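Local coordinates for protein NADPH-quinone reductase (Pediococcus pentosaceus ATCC 25745, PDB 3HA2) that is the flavodoxin-like part of a larger protein that probably passes electrons from NAD(P)H to quinones through bound FMN, at residues 68-71 against 72-75; 120-123 against 124-127. All coordinates share one frame; numbering follows the deposited sequence.

Contact 1 (68-71 against 72-75); sequences ALLK and QWMD
Lys71 and Asp75 join their side chains one turn apart on helix 68-77, in an i to i+4 salt bridge. Lys71 NZ lies 2.7 Å from Asp75 OD1, which receives it on its syn lone pair. The lysine chain leaves with CG anti to the backbone N (chi1 -173°). It then bends at each later torsion, which brings NZ back to the carboxylate of Asp75. Lys71 CE also comes close, 3.1 Å from Asp75 OD1. The backbone runs beside this pair: Asp75 N donates to Lys71 O at 2.9 Å. Both ends of the salt bridge also serve the dimer contact: Lys71 NZ is hydrogen-bonded to the carbonyl oxygens of Tyr62 and Ala66 of the second subunit, and Asp75 OD2 accepts from Ala68 N of that subunit. With an alanine in place of Lys71, Asp75 OD1 is likely to lose its positive mate, and the two carbonyls of the second subunit this donor. Gln72 adds a backbone bond of the same helical spacing, its N donating to Ala68 O at 2.8 Å. Gln72 CB rests 3.6 Å from Ala68 O. Another side of the helix is apolar. Here Leu70 CD1 meets Trp73 CE3 at 3.7 Å, approaching the ring obliquely. Trp73 NE1 is hydrogen-bonded to Glu45 OE1, and Phe40 packs edge-to-face with the Trp73 ring. The helix lies against the parallel sheet, with Leu70 on Phe59 and Trp73 on Leu57 of strand 54-60, while Met74 (a selenomethionine) reaches Phe128 of helix 123-131.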
ATOM      1  N   ALA A  68      -1.678  -6.861  -3.213  1.00 25.79           N
ATOM      2  CA  ALA A  68      -2.012  -6.108  -4.415  1.00 26.07           C
ATOM      3  C   ALA A  68      -3.500  -6.195  -4.809  1.00 26.32           C
ATOM      4  O   ALA A  68      -4.058  -5.222  -5.306  1.00 26.30           O
ATOM      5  CB  ALA A  68      -1.137  -6.572  -5.556  1.00 26.05           C
ATOM      6  N   LEU A  69      -4.132  -7.353  -4.617  1.00 26.64           N
ATOM      7  CA  LEU A  69      -5.555  -7.468  -4.994  1.00 27.35           C
ATOM      8  C   LEU A  69      -6.420  -6.518  -4.164  1.00 26.07           C
ATOM      9  O   LEU A  69      -7.354  -5.930  -4.698  1.00 25.96           O
ATOM     10  CB  LEU A  69      -6.103  -8.904  -4.897  1.00 27.75           C
ATOM     11  CG  LEU A  69      -7.508  -9.067  -5.558  1.00 27.90           C
ATOM     12  CD1 LEU A  69      -7.554  -8.604  -7.020  1.00 31.90           C
ATOM     13  CD2 LEU A  69      -8.052 -10.481  -5.483  1.00 29.16           C
ATOM     14  N   LEU A  70      -6.105  -6.340  -2.883  1.00 25.23           N
ATOM     15  CA  LEU A  70      -6.864  -5.356  -2.094  1.00 25.38           C
ATOM     16  C   LEU A  70      -6.603  -3.923  -2.581  1.00 24.98           C
ATOM     17  O   LEU A  70      -7.522  -3.110  -2.649  1.00 24.44           O
ATOM     18  CB  LEU A  70      -6.611  -5.476  -0.586  1.00 25.55           C
ATOM     19  CG  LEU A  70      -7.421  -4.491   0.285  1.00 25.52           C
ATOM     20  CD1 LEU A  70      -8.944  -4.670   0.112  1.00 24.83           C
ATOM     21  CD2 LEU A  70      -7.047  -4.608   1.748  1.00 26.46           C
ATOM     22  N   LYS A  71      -5.352  -3.628  -2.943  1.00 24.25           N
ATOM     23  CA  LYS A  71      -5.023  -2.299  -3.432  1.00 24.03           C
ATOM     24  C   LYS A  71      -5.755  -2.058  -4.754  1.00 24.03           C
ATOM     25  O   LYS A  71      -6.255  -0.961  -4.997  1.00 23.91           O
ATOM     26  CB  LYS A  71      -3.513  -2.151  -3.639  1.00 25.61           C
ATOM     27  CG  LYS A  71      -3.094  -0.735  -3.977  1.00 26.38           C
ATOM     28  CD  LYS A  71      -3.323   0.172  -2.757  1.00 28.54           C
ATOM     29  CE  LYS A  71      -4.031   1.466  -3.120  1.00 30.21           C
ATOM     30  NZ  LYS A  71      -3.317   2.316  -4.123  1.00 26.11           N
ATOM     31  N   GLN A  72      -5.838  -3.093  -5.596  1.00 23.46           N
ATOM     32  CA  GLN A  72      -6.597  -2.976  -6.845  1.00 23.75           C
ATOM     33  C   GLN A  72      -8.075  -2.665  -6.585  1.00 23.68           C
ATOM     34  O   GLN A  72      -8.671  -1.849  -7.278  1.00 22.42           O
ATOM     35  CB  GLN A  72      -6.466  -4.223  -7.716  1.00 24.39           C
ATOM     36  CG  GLN A  72      -7.035  -4.048  -9.145  1.00 26.10           C
ATOM     37  CD  GLN A  72      -6.252  -3.016  -9.945  1.00 29.59           C
ATOM     38  OE1 GLN A  72      -6.574  -1.829  -9.943  1.00 32.00           O
ATOM     39  NE2 GLN A  72      -5.173  -3.458 -10.574  1.00 32.95           N
ATOM     40  N   TRP A  73      -8.654  -3.317  -5.579  1.00 22.80           N
ATOM     41  CA  TRP A  73     -10.059  -3.076  -5.205  1.00 22.85           C
ATOM     42  C   TRP A  73     -10.229  -1.640  -4.728  1.00 23.18           C
ATOM     43  O   TRP A  73     -11.180  -0.960  -5.116  1.00 23.27           O
ATOM     44  CB  TRP A  73     -10.429  -4.093  -4.122  1.00 22.61           C
ATOM     45  CG  TRP A  73     -11.827  -4.081  -3.562  1.00 22.69           C
ATOM     46  CD1 TRP A  73     -12.909  -4.787  -4.011  1.00 22.82           C
ATOM     47  CD2 TRP A  73     -12.240  -3.428  -2.367  1.00 20.95           C
ATOM     48  NE1 TRP A  73     -13.992  -4.570  -3.182  1.00 22.36           N
ATOM     49  CE2 TRP A  73     -13.609  -3.723  -2.177  1.00 21.69           C
ATOM     50  CE3 TRP A  73     -11.598  -2.563  -1.468  1.00 24.15           C
ATOM     51  CZ2 TRP A  73     -14.344  -3.220  -1.095  1.00 21.62           C
ATOM     52  CZ3 TRP A  73     -12.333  -2.073  -0.367  1.00 23.48           C
ATOM     53  CH2 TRP A  73     -13.695  -2.402  -0.210  1.00 22.76           C
HETATM   54  N   MSE A  74      -9.285  -1.158  -3.922  1.00 23.35           N
HETATM   55  CA  MSE A  74      -9.318   0.226  -3.456  1.00 24.95           C
HETATM   56  C   MSE A  74      -9.266   1.186  -4.652  1.00 25.06           C
HETATM   57  O   MSE A  74     -10.055   2.120  -4.732  1.00 25.26           O
HETATM   58  CB  MSE A  74      -8.143   0.519  -2.504  1.00 25.04           C
HETATM   59  CG  MSE A  74      -8.174  -0.265  -1.209  1.00 27.41           C
HETATM   60 SE   MSE A  74      -9.514   0.495   0.003  1.00 39.68          SE
HETATM   61  CE  MSE A  74      -8.783   2.297   0.185  1.00 33.03           C
ATOM     62  N   ASP A  75      -8.340   0.925  -5.583  1.00 25.40           N
ATOM     63  CA  ASP A  75      -8.091   1.804  -6.741  1.00 25.51           C
ATOM     64  C   ASP A  75      -9.292   1.874  -7.694  1.00 25.42           C
ATOM     65  O   ASP A  75      -9.509   2.894  -8.358  1.00 25.22           O
ATOM     66  CB  ASP A  75      -6.856   1.316  -7.531  1.00 25.83           C
ATOM     67  CG  ASP A  75      -5.520   1.507  -6.784  1.00 28.66           C
ATOM     68  OD1 ASP A  75      -5.491   2.165  -5.731  1.00 32.36           O
ATOM     69  OD2 ASP A  75      -4.492   0.984  -7.283  1.00 33.22           O
TER

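Contact 2 (120-123 against 124-127); sequences ELMR and PFEA
Met122 O takes two backbone N-H groups as helix 123-131 starts. Phe125 N donates to Met122 O at 2.9 Å from above the carbonyl plane, with a bent N-H...O angle of 134°. Glu126 N makes a straighter but weak bond to the same Met122 O. Met122 stands at the N-cap position. It is also where helix 118-121 gives way, so one residue joins the two helices. Pro124 follows in the first turn, where its lack of an N-H costs no helix bond. Ala127 N then donates to Arg123 O at 2.9 Å.

Arg123 and Glu126 run side by side and form a salt bridge. NH1 of Arg123 donates to OE1 of Glu126 at 2.9 Å, nearly straight at 166°. The oxygen lies in the guanidinium plane and is met on its syn side, with the two planar groups turned 68° apart. Glu126 is extended beyond CG, while Arg123 bends at chi2 and chi3 to bring NH1 alongside. Glu120 CA lies over the rim of one guanidinium face. Arg123 and Glu126 pack on Phe116 of the second subunit, and Pro124 on Tyr64 of that subunit.

On another side, Met122 SE (selenomethionine) lies 4.1 Å from Phe125 CD2, an oblique Met-aromatic contact. These two side chains pack on the parallel sheet. Both touch Ile97 of strand 94-101 and Tyr136 of strand 135-143. Met122 also reaches Phe59 and Phe125 reaches Leu57, both on strand 54-60.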
ATOM      1  N   GLU A 120       1.178   2.949  12.658  1.00 22.31           N
ATOM      2  CA  GLU A 120       1.906   3.764  11.683  1.00 23.08           C
ATOM      3  C   GLU A 120       1.877   3.180  10.273  1.00 23.29           C
ATOM      4  O   GLU A 120       1.757   3.909   9.286  1.00 23.89           O
ATOM      5  CB  GLU A 120       3.346   3.903  12.148  1.00 23.43           C
ATOM      6  CG  GLU A 120       3.485   4.728  13.427  1.00 24.19           C
ATOM      7  CD  GLU A 120       4.884   4.608  13.959  1.00 26.80           C
ATOM      8  OE1 GLU A 120       5.125   3.734  14.838  1.00 24.64           O
ATOM      9  OE2 GLU A 120       5.756   5.338  13.430  1.00 28.94           O
ATOM     10  N   LEU A 121       1.993   1.866  10.175  1.00 22.88           N
ATOM     11  CA  LEU A 121       1.986   1.200   8.868  1.00 23.80           C
ATOM     12  C   LEU A 121       0.627   1.220   8.185  1.00 24.12           C
ATOM     13  O   LEU A 121       0.552   1.233   6.952  1.00 24.13           O
ATOM     14  CB  LEU A 121       2.490  -0.247   8.981  1.00 24.41           C
ATOM     15  CG  LEU A 121       3.940  -0.344   9.452  1.00 25.42           C
ATOM     16  CD1 LEU A 121       4.275  -1.793   9.827  1.00 27.39           C
ATOM     17  CD2 LEU A 121       4.895   0.191   8.391  1.00 25.06           C
HETATM   18  N   MSE A 122      -0.441   1.269   8.971  1.00 23.61           N
HETATM   19  CA  MSE A 122      -1.786   1.284   8.397  1.00 24.15           C
HETATM   20  C   MSE A 122      -2.277   2.701   8.091  1.00 24.31           C
HETATM   21  O   MSE A 122      -3.450   2.891   7.765  1.00 24.74           O
HETATM   22  CB  MSE A 122      -2.776   0.570   9.342  1.00 24.18           C
HETATM   23  CG  MSE A 122      -2.491  -0.925   9.578  1.00 23.81           C
HETATM   24 SE   MSE A 122      -2.638  -2.004   7.953  1.00 36.97          SE
HETATM   25  CE  MSE A 122      -0.741  -2.055   7.492  1.00 30.11           C
ATOM     26  N   ARG A 123      -1.391   3.689   8.201  1.00 24.91           N
ATOM     27  CA  ARG A 123      -1.771   5.091   7.999  1.00 25.79           C
ATOM     28  C   ARG A 123      -2.517   5.358   6.675  1.00 24.82           C
ATOM     29  O   ARG A 123      -3.433   6.166   6.672  1.00 25.30           O
ATOM     30  CB  ARG A 123      -0.564   6.043   8.111  1.00 25.71           C
ATOM     31  CG  ARG A 123      -0.989   7.452   8.567  1.00 29.07           C
ATOM     32  CD  ARG A 123      -1.487   7.412  10.007  1.00 31.10           C
ATOM     33  NE  ARG A 123      -0.370   7.469  10.926  1.00 33.27           N
ATOM     34  CZ  ARG A 123      -0.397   7.155  12.221  1.00 30.10           C
ATOM     35  NH1 ARG A 123      -1.506   6.725  12.834  1.00 26.93           N
ATOM     36  NH2 ARG A 123       0.729   7.267  12.910  1.00 30.23           N
ATOM     37  N   PRO A 124      -2.118   4.716   5.550  1.00 25.12           N
ATOM     38  CA  PRO A 124      -2.931   4.995   4.352  1.00 24.89           C
ATOM     39  C   PRO A 124      -4.413   4.675   4.506  1.00 24.08           C
ATOM     40  O   PRO A 124      -5.235   5.356   3.899  1.00 24.19           O
ATOM     41  CB  PRO A 124      -2.298   4.111   3.265  1.00 25.12           C
ATOM     42  CG  PRO A 124      -0.919   3.850   3.740  1.00 25.95           C
ATOM     43  CD  PRO A 124      -0.996   3.810   5.245  1.00 25.30           C
ATOM     44  N   PHE A 125      -4.764   3.664   5.308  1.00 24.45           N
ATOM     45  CA  PHE A 125      -6.194   3.340   5.517  1.00 24.12           C
ATOM     46  C   PHE A 125      -6.864   4.355   6.415  1.00 24.22           C
ATOM     47  O   PHE A 125      -8.033   4.689   6.240  1.00 23.22           O
ATOM     48  CB  PHE A 125      -6.355   1.928   6.083  1.00 25.75           C
ATOM     49  CG  PHE A 125      -6.032   0.852   5.095  1.00 26.14           C
ATOM     50  CD1 PHE A 125      -6.899   0.578   4.041  1.00 29.44           C
ATOM     51  CD2 PHE A 125      -4.850   0.134   5.194  1.00 28.96           C
ATOM     52  CE1 PHE A 125      -6.594  -0.399   3.114  1.00 29.80           C
ATOM     53  CE2 PHE A 125      -4.552  -0.868   4.278  1.00 29.35           C
ATOM     54  CZ  PHE A 125      -5.413  -1.124   3.241  1.00 29.97           C
ATOM     55  N   GLU A 126      -6.119   4.833   7.405  1.00 24.00           N
ATOM     56  CA  GLU A 126      -6.634   5.883   8.272  1.00 23.70           C
ATOM     57  C   GLU A 126      -6.909   7.145   7.451  1.00 23.28           C
ATOM     58  O   GLU A 126      -7.951   7.779   7.612  1.00 23.52           O
ATOM     59  CB  GLU A 126      -5.644   6.149   9.408  1.00 23.75           C
ATOM     60  CG  GLU A 126      -6.138   7.118  10.481  1.00 24.12           C
ATOM     61  CD  GLU A 126      -5.180   7.181  11.686  1.00 24.69           C
ATOM     62  OE1 GLU A 126      -4.209   6.389  11.752  1.00 25.80           O
ATOM     63  OE2 GLU A 126      -5.398   8.036  12.572  1.00 24.51           O
ATOM     64  N   ALA A 127      -5.976   7.504   6.576  1.00 23.86           N
ATOM     65  CA  ALA A 127      -6.167   8.675   5.713  1.00 23.39           C
ATOM     66  C   ALA A 127      -7.357   8.495   4.750  1.00 22.92           C
ATOM     67  O   ALA A 127      -8.110   9.442   4.490  1.00 23.72           O
ATOM     68  CB  ALA A 127      -4.878   8.988   4.949  1.00 23.93           C
TER

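From the N terminus, the chain lays down strands 3-7, 31-35 and 54-60 before contact 1 on helix 68-77. Strand 94-101 follows, and contact 2 comes later, where helix 118-121 passes into helix 123-131 ahead of strand 135-143. The contacts are in series. They neither nest nor cross. Each is local, so neither closes a long loop. Their centres are about 15 Å apart, and they meet directly where Leu70 CD2 packs 4.1 Å from Phe125 CZ. Both rest on strand 54-60, and contact 2 also reaches strands 94-101 and 135-143. Both touch the second subunit, so these helices link the flavodoxin-like sheet to the dimer interface.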